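Local atomic coordinates of extracellular ligand-binding receptor (Verminephrobacter eiseniae, PDB entry 4M88), a protein that probably binds an amino acid or a similar small solute outside the cell for uptake by an ABC transporter. Residues A[226-238]-A[246-258]. Residues are numbered along the deposited sequence; the frame is centred on the assembly and turned at random.
With GOL (glycerol), chain D.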
ATOM      1  N   PRO A 226      13.785 -10.224  15.472  1.00 12.94           N
ATOM      2  CA  PRO A 226      12.553  -9.914  14.731  1.00 13.75           C
ATOM      3  C   PRO A 226      12.754  -8.725  13.807  1.00 13.98           C
ATOM      4  O   PRO A 226      13.396  -7.742  14.194  1.00 12.87           O
ATOM      5  CB  PRO A 226      11.569  -9.537  15.848  1.00 17.07           C
ATOM      6  CG  PRO A 226      12.026 -10.355  17.007  1.00 20.47           C
ATOM      7  CD  PRO A 226      13.528 -10.342  16.923  1.00 16.44           C
ATOM      8  N   LEU A 227      12.214  -8.826  12.594  1.00  9.92           N
ATOM      9  CA  LEU A 227      12.263  -7.739  11.632  1.00  8.44           C
ATOM     10  C   LEU A 227      10.820  -7.314  11.415  1.00 11.54           C
ATOM     11  O   LEU A 227       9.905  -8.150  11.464  1.00 13.48           O
ATOM     12  CB  LEU A 227      12.870  -8.227  10.315  1.00 13.83           C
ATOM     13  CG  LEU A 227      14.195  -8.983  10.404  1.00 14.24           C
ATOM     14  CD1 LEU A 227      14.636  -9.411   8.992  1.00 12.56           C
ATOM     15  CD2 LEU A 227      15.280  -8.137  11.066  1.00 15.45           C
ATOM     16  N   PHE A 228      10.596  -6.023  11.226  1.00 10.35           N
ATOM     17  CA  PHE A 228       9.240  -5.526  11.031  1.00  8.99           C
ATOM     18  C   PHE A 228       9.190  -4.741   9.734  1.00 13.23           C
ATOM     19  O   PHE A 228      10.107  -3.976   9.422  1.00 15.17           O
ATOM     20  CB  PHE A 228       8.810  -4.611  12.179  1.00 11.89           C
ATOM     21  CG  PHE A 228       9.086  -5.179  13.541  1.00 17.81           C
ATOM     22  CD1 PHE A 228       8.318  -6.215  14.040  1.00 22.84           C
ATOM     23  CD2 PHE A 228      10.108  -4.662  14.324  1.00 24.60           C
ATOM     24  CE1 PHE A 228       8.574  -6.739  15.304  1.00 24.27           C
ATOM     25  CE2 PHE A 228      10.370  -5.179  15.585  1.00 25.58           C
ATOM     26  CZ  PHE A 228       9.601  -6.218  16.070  1.00 22.10           C
ATOM     27  N   VAL A 229       8.127  -4.940   8.970  1.00  9.41           N
ATOM     28  CA  VAL A 229       7.983  -4.230   7.709  1.00 11.09           C
ATOM     29  C   VAL A 229       6.568  -3.712   7.583  1.00 13.96           C
ATOM     30  O   VAL A 229       5.654  -4.219   8.236  1.00 13.33           O
ATOM     31  CB  VAL A 229       8.299  -5.132   6.494  1.00 14.22           C
ATOM     32  CG1 VAL A 229       9.702  -5.699   6.599  1.00 15.25           C
ATOM     33  CG2 VAL A 229       7.275  -6.250   6.377  1.00 14.45           C
ATOM     34  N   LEU A 230       6.386  -2.695   6.743  1.00 13.63           N
ATOM     35  CA  LEU A 230       5.068  -2.116   6.523  1.00 14.94           C
ATOM     36  C   LEU A 230       4.343  -2.848   5.400  1.00 15.81           C
ATOM     37  O   LEU A 230       4.844  -3.850   4.879  1.00 19.35           O
ATOM     38  CB  LEU A 230       5.199  -0.626   6.195  1.00 21.82           C
ATOM     39  CG  LEU A 230       5.981   0.200   7.217  1.00 21.18           C
ATOM     40  CD1 LEU A 230       5.996   1.680   6.820  1.00 22.46           C
ATOM     41  CD2 LEU A 230       5.381   0.030   8.594  1.00 24.79           C
ATOM     42  N   SER A 231       3.171  -2.338   5.026  1.00 16.36           N
ATOM     43  CA  SER A 231       2.283  -3.017   4.081  1.00 18.37           C
ATOM     44  C   SER A 231       2.772  -3.016   2.631  1.00 17.90           C
ATOM     45  O   SER A 231       2.042  -2.570   1.744  1.00 22.36           O
ATOM     46  CB  SER A 231       0.898  -2.373   4.118  1.00 25.83           C
ATOM     47  OG  SER A 231       0.234  -2.658   5.327  1.00 33.39           O
ATOM     48  N   TYR A 232       3.971  -3.537   2.374  1.00 15.42           N
ATOM     49  CA  TYR A 232       4.522  -3.466   1.007  1.00 19.61           C
ATOM     50  C   TYR A 232       5.105  -4.752   0.427  1.00 16.75           C
ATOM     51  O   TYR A 232       5.597  -4.760  -0.707  1.00 21.68           O
ATOM     52  CB  TYR A 232       5.535  -2.326   0.914  1.00 26.08           C
ATOM     53  CG  TYR A 232       4.878  -1.023   1.273  1.00 27.63           C
ATOM     54  CD1 TYR A 232       3.873  -0.505   0.473  1.00 34.34           C
ATOM     55  CD2 TYR A 232       5.209  -0.348   2.441  1.00 26.22           C
ATOM     56  CE1 TYR A 232       3.230   0.670   0.804  1.00 33.98           C
ATOM     57  CE2 TYR A 232       4.573   0.837   2.780  1.00 20.84           C
ATOM     58  CZ  TYR A 232       3.585   1.333   1.961  1.00 29.42           C
ATOM     59  OH  TYR A 232       2.950   2.507   2.295  1.00 33.10           O
ATOM     60  N   VAL A 233       5.052  -5.831   1.196  1.00 16.36           N
ATOM     61  CA  VAL A 233       5.547  -7.121   0.720  1.00 19.13           C
ATOM     62  C   VAL A 233       4.592  -8.221   1.159  1.00 23.99           C
ATOM     63  O   VAL A 233       3.831  -8.033   2.113  1.00 22.69           O
ATOM     64  CB  VAL A 233       6.962  -7.427   1.262  1.00 17.04           C
ATOM     65  CG1 VAL A 233       7.973  -6.474   0.677  1.00 25.58           C
ATOM     66  CG2 VAL A 233       6.981  -7.365   2.777  1.00 16.50           C
ATOM     67  N   SER A 234       4.612  -9.354   0.456  1.00 18.43           N
ATOM     68  CA  SER A 234       3.843 -10.526   0.867  1.00 16.40           C
ATOM     69  C   SER A 234       4.795 -11.482   1.569  1.00 17.86           C
ATOM     70  O   SER A 234       6.004 -11.433   1.343  1.00 16.20           O
ATOM     71  CB  SER A 234       3.186 -11.221  -0.332  1.00 28.59           C
ATOM     72  OG  SER A 234       4.154 -11.862  -1.154  1.00 28.14           O
ATOM     73  N   ALA A 235       4.266 -12.333   2.442  1.00 13.22           N
ATOM     74  CA  ALA A 235       5.105 -13.348   3.081  1.00 15.00           C
ATOM     75  C   ALA A 235       5.720 -14.253   2.024  1.00 17.45           C
ATOM     76  O   ALA A 235       6.854 -14.723   2.167  1.00 16.78           O
ATOM     77  CB  ALA A 235       4.299 -14.160   4.073  1.00 17.38           C
ATOM     78  N   ALA A 236       4.970 -14.501   0.959  1.00 15.40           N
ATOM     79  CA  ALA A 236       5.455 -15.367  -0.108  1.00 15.23           C
ATOM     80  C   ALA A 236       6.746 -14.828  -0.731  1.00 16.06           C
ATOM     81  O   ALA A 236       7.645 -15.601  -1.054  1.00 15.26           O
ATOM     82  CB  ALA A 236       4.381 -15.537  -1.180  1.00 17.63           C
ATOM     83  N   GLN A 237       6.814 -13.510  -0.934  1.00 16.19           N
ATOM     84  CA  GLN A 237       7.986 -12.888  -1.559  1.00 17.39           C
ATOM     85  C   GLN A 237       9.197 -13.041  -0.654  1.00 17.35           C
ATOM     86  O   GLN A 237      10.329 -13.225  -1.124  1.00 18.66           O
ATOM     87  CB  GLN A 237       7.746 -11.399  -1.848  1.00 20.72           C
ATOM     88  CG  GLN A 237       6.731 -11.120  -2.957  1.00 21.84           C
ATOM     89  CD  GLN A 237       6.404  -9.635  -3.111  1.00 28.27           C
ATOM     90  OE1 GLN A 237       6.292  -8.895  -2.122  1.00 23.09           O
ATOM     91  NE2 GLN A 237       6.248  -9.192  -4.360  1.00 26.32           N
ATOM     92  N   ILE A 238       8.955 -12.954   0.651  1.00 13.13           N
ATOM     93  CA  ILE A 238      10.037 -13.090   1.627  1.00 13.25           C
ATOM     94  C   ILE A 238      10.548 -14.535   1.672  1.00 16.87           C
ATOM     95  O   ILE A 238      11.751 -14.768   1.637  1.00 17.00           O
ATOM     96  CB  ILE A 238       9.602 -12.603   3.019  1.00 12.59           C
ATOM     97  CG1 ILE A 238       9.134 -11.146   2.937  1.00 13.92           C
ATOM     98  CG2 ILE A 238      10.747 -12.765   4.026  1.00 14.47           C
ATOM     99  CD1 ILE A 238       8.473 -10.646   4.224  1.00 17.34           C
ATOM    100  N   GLY A 246      14.472 -17.965   7.114  1.00 17.37           N
ATOM    101  CA  GLY A 246      14.765 -16.547   7.235  1.00 15.33           C
ATOM    102  C   GLY A 246      13.519 -15.704   7.424  1.00 16.13           C
ATOM    103  O   GLY A 246      13.571 -14.586   7.931  1.00 15.38           O
ATOM    104  N   ALA A 247      12.381 -16.228   6.987  1.00 16.04           N
ATOM    105  CA  ALA A 247      11.155 -15.434   6.994  1.00 14.81           C
ATOM    106  C   ALA A 247      10.465 -15.450   8.350  1.00 13.58           C
ATOM    107  O   ALA A 247       9.776 -14.485   8.709  1.00 13.10           O
ATOM    108  CB  ALA A 247      10.193 -15.919   5.901  1.00 16.25           C
ATOM    109  N   ARG A 248      10.623 -16.542   9.091  1.00 14.22           N
ATOM    110  CA  ARG A 248       9.940 -16.669  10.377  1.00 14.43           C
ATOM    111  C   ARG A 248      10.364 -15.532  11.294  1.00 19.92           C
ATOM    112  O   ARG A 248      11.535 -15.149  11.331  1.00 14.25           O
ATOM    113  CB  ARG A 248      10.194 -18.033  11.032  1.00 17.06           C
ATOM    114  CG  ARG A 248      11.637 -18.301  11.349  1.00 17.12           C
ATOM    115  CD  ARG A 248      11.915 -19.780  11.519  1.00 23.44           C
ATOM    116  NE  ARG A 248      13.311 -20.001  11.880  1.00 26.74           N
ATOM    117  CZ  ARG A 248      13.890 -21.196  11.956  1.00 32.11           C
ATOM    118  NH1 ARG A 248      13.196 -22.296  11.688  1.00 28.31           N
ATOM    119  NH2 ARG A 248      15.167 -21.285  12.301  1.00 28.40           N
ATOM    120  N   GLY A 249       9.404 -14.956  12.004  1.00 16.85           N
ATOM    121  CA  GLY A 249       9.730 -13.874  12.911  1.00 16.75           C
ATOM    122  C   GLY A 249       9.625 -12.496  12.286  1.00 19.53           C
ATOM    123  O   GLY A 249       9.758 -11.490  12.986  1.00 25.22           O
ATOM    124  N   VAL A 250       9.403 -12.434  10.974  1.00 12.97           N
ATOM    125  CA  VAL A 250       9.148 -11.148  10.335  1.00 12.49           C
ATOM    126  C   VAL A 250       7.704 -10.735  10.590  1.00 21.93           C
ATOM    127  O   VAL A 250       6.776 -11.493  10.297  1.00 15.92           O
ATOM    128  CB  VAL A 250       9.381 -11.204   8.818  1.00 13.33           C
ATOM    129  CG1 VAL A 250       8.912  -9.901   8.154  1.00 11.81           C
ATOM    130  CG2 VAL A 250      10.848 -11.480   8.520  1.00 18.01           C
ATOM    131  N   GLY A 251       7.512  -9.541  11.139  1.00 12.94           N
ATOM    132  CA  GLY A 251       6.177  -8.995  11.293  1.00 14.32           C
ATOM    133  C   GLY A 251       5.838  -8.069  10.142  1.00 17.61           C
ATOM    134  O   GLY A 251       6.649  -7.221   9.766  1.00 14.01           O
ATOM    135  N   ILE A 252       4.648  -8.236   9.572  1.00 12.42           N
ATOM    136  CA  ILE A 252       4.197  -7.403   8.465  1.00 13.15           C
ATOM    137  C   ILE A 252       2.961  -6.643   8.925  1.00 16.10           C
ATOM    138  O   ILE A 252       1.968  -7.252   9.320  1.00 17.87           O
ATOM    139  CB  ILE A 252       3.813  -8.246   7.232  1.00 17.06           C
ATOM    140  CG1 ILE A 252       4.964  -9.154   6.807  1.00 22.81           C
ATOM    141  CG2 ILE A 252       3.387  -7.342   6.072  1.00 17.79           C
ATOM    142  CD1 ILE A 252       4.562 -10.170   5.743  1.00 24.90           C
ATOM    143  N   VAL A 253       3.021  -5.317   8.896  1.00 11.63           N
ATOM    144  CA  VAL A 253       1.848  -4.525   9.263  1.00 11.95           C
ATOM    145  C   VAL A 253       0.918  -4.523   8.068  1.00 17.30           C
ATOM    146  O   VAL A 253       1.318  -4.130   6.965  1.00 25.34           O
ATOM    147  CB  VAL A 253       2.211  -3.086   9.587  1.00 17.44           C
ATOM    148  CG1 VAL A 253       1.002  -2.361  10.132  1.00 20.53           C
ATOM    149  CG2 VAL A 253       3.288  -3.071  10.604  1.00 20.05           C
ATOM    150  N   GLN A 254      -0.317  -4.967   8.272  1.00 13.74           N
ATOM    151  CA  GLN A 254      -1.276  -5.070   7.173  1.00 11.95           C
ATOM    152  C   GLN A 254      -2.272  -3.934   7.221  1.00 15.27           C
ATOM    153  O   GLN A 254      -2.750  -3.572   8.294  1.00 13.61           O
ATOM    154  CB  GLN A 254      -2.032  -6.394   7.242  1.00 16.16           C
ATOM    155  CG  GLN A 254      -1.146  -7.626   7.221  1.00 19.56           C
ATOM    156  CD  GLN A 254      -0.547  -7.923   5.854  1.00 27.36           C
ATOM    157  OE1 GLN A 254      -0.296  -7.019   5.045  1.00 29.31           O
ATOM    158  NE2 GLN A 254      -0.308  -9.202   5.591  1.00 27.99           N
ATOM    159  N   ALA A 255      -2.593  -3.371   6.056  1.00 11.90           N
ATOM    160  CA  ALA A 255      -3.570  -2.290   5.977  1.00 12.42           C
ATOM    161  C   ALA A 255      -4.938  -2.837   5.594  1.00 12.15           C
ATOM    162  O   ALA A 255      -5.927  -2.099   5.571  1.00 13.66           O
ATOM    163  CB  ALA A 255      -3.126  -1.235   4.958  1.00 15.01           C
ATOM    164  N   PHE A 256      -4.990  -4.133   5.312  1.00 12.84           N
ATOM    165  CA  PHE A 256      -6.221  -4.766   4.848  1.00 11.84           C
ATOM    166  C   PHE A 256      -6.312  -6.140   5.487  1.00 14.59           C
ATOM    167  O   PHE A 256      -5.284  -6.674   5.931  1.00 15.01           O
ATOM    168  CB  PHE A 256      -6.170  -4.923   3.324  1.00 15.74           C
ATOM    169  CG  PHE A 256      -6.007  -3.632   2.590  1.00 15.54           C
ATOM    170  CD1 PHE A 256      -7.082  -2.764   2.457  1.00 20.98           C
ATOM    171  CD2 PHE A 256      -4.778  -3.271   2.043  1.00 19.15           C
ATOM    172  CE1 PHE A 256      -6.947  -1.563   1.780  1.00 20.35           C
ATOM    173  CE2 PHE A 256      -4.634  -2.071   1.366  1.00 21.97           C
ATOM    174  CZ  PHE A 256      -5.725  -1.215   1.233  1.00 17.35           C
ATOM    175  N   PRO A 257      -7.525  -6.730   5.522  1.00 15.98           N
ATOM    176  CA  PRO A 257      -7.650  -8.119   5.994  1.00 15.31           C
ATOM    177  C   PRO A 257      -6.788  -9.035   5.141  1.00 17.11           C
ATOM    178  O   PRO A 257      -6.424  -8.681   4.018  1.00 14.52           O
ATOM    179  CB  PRO A 257      -9.135  -8.438   5.769  1.00 21.98           C
ATOM    180  CG  PRO A 257      -9.822  -7.094   5.822  1.00 26.36           C
ATOM    181  CD  PRO A 257      -8.836  -6.142   5.178  1.00 21.31           C
ATOM    182  N   ASP A 258      -6.433 -10.196   5.670  1.00 11.89           N
ATOM    183  CA  ASP A 258      -5.538 -11.070   4.937  1.00 11.63           C
ATOM    184  C   ASP A 258      -6.207 -11.537   3.647  1.00 11.62           C
ATOM    185  O   ASP A 258      -7.358 -11.963   3.671  1.00 16.79           O
ATOM    186  CB  ASP A 258      -5.144 -12.275   5.793  1.00 17.70           C
ATOM    187  CG  ASP A 258      -4.031 -13.080   5.157  1.00 23.70           C
ATOM    188  OD1 ASP A 258      -4.350 -13.892   4.263  1.00 21.76           O
ATOM    189  OD2 ASP A 258      -2.849 -12.874   5.533  1.00 23.82           O
TER
HETATM  190  C1  GOL D 403      -0.641 -13.105   3.428  1.00 26.52           C
HETATM  191  O1  GOL D 403      -1.630 -14.076   3.163  1.00 27.23           O
HETATM  192  C2  GOL D 403       0.407 -13.087   2.312  1.00 27.59           C
HETATM  193  O2  GOL D 403       1.476 -12.271   2.752  1.00 23.71           O
HETATM  194  C3  GOL D 403       0.921 -14.502   2.024  1.00 27.19           C
HETATM  195  O3  GOL D 403       1.907 -14.466   1.005  1.00 20.86           O
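V229 and I252 lie side by side on neighbouring parallel strands and point the same way, V229 CG2 resting 3.7 Å from I252 CG1. Backbone bonds lace the two strands: G251 N to L227 O, V229 N to G251 O and V253 N to V229 O, the last 2.9 Å long and nearly straight at 171°. On the same face I238 closes down from the helix: its CD1 meets V250 CG1 tip to tip at 4.0 Å, while CG2, anti to the backbone N, reaches A247 CB. Strand 227-229, helix 235-247 and strand 250-254 form a beta-alpha-beta crossover in the mixed sheet of one lobe of this periplasmic-binding-protein fold, with helix 208-220 packing on V229. On the other face G251 leaves room for the F228 ring. Past the strand ends S231 OG sits a doubtfully short 2.5 Å from V253 O, and E128 competes for the same hydroxyl proton.

The side of the glycerol, probably from the crystallisation liquor, is looser. At the first turn of the helix, which S234 and Q237 close as a capping box, A235 N donates to glycerol O2 and A236 N to O3. Glycerol O1 bonds weakly to D258 OD1 or OD2, 2.9 Å from each; the carboxylate also bonds N260 N and Y357 OH. An alanine here would probably leave those two groups without this acceptor and glycerol O1 without its carboxylate partner.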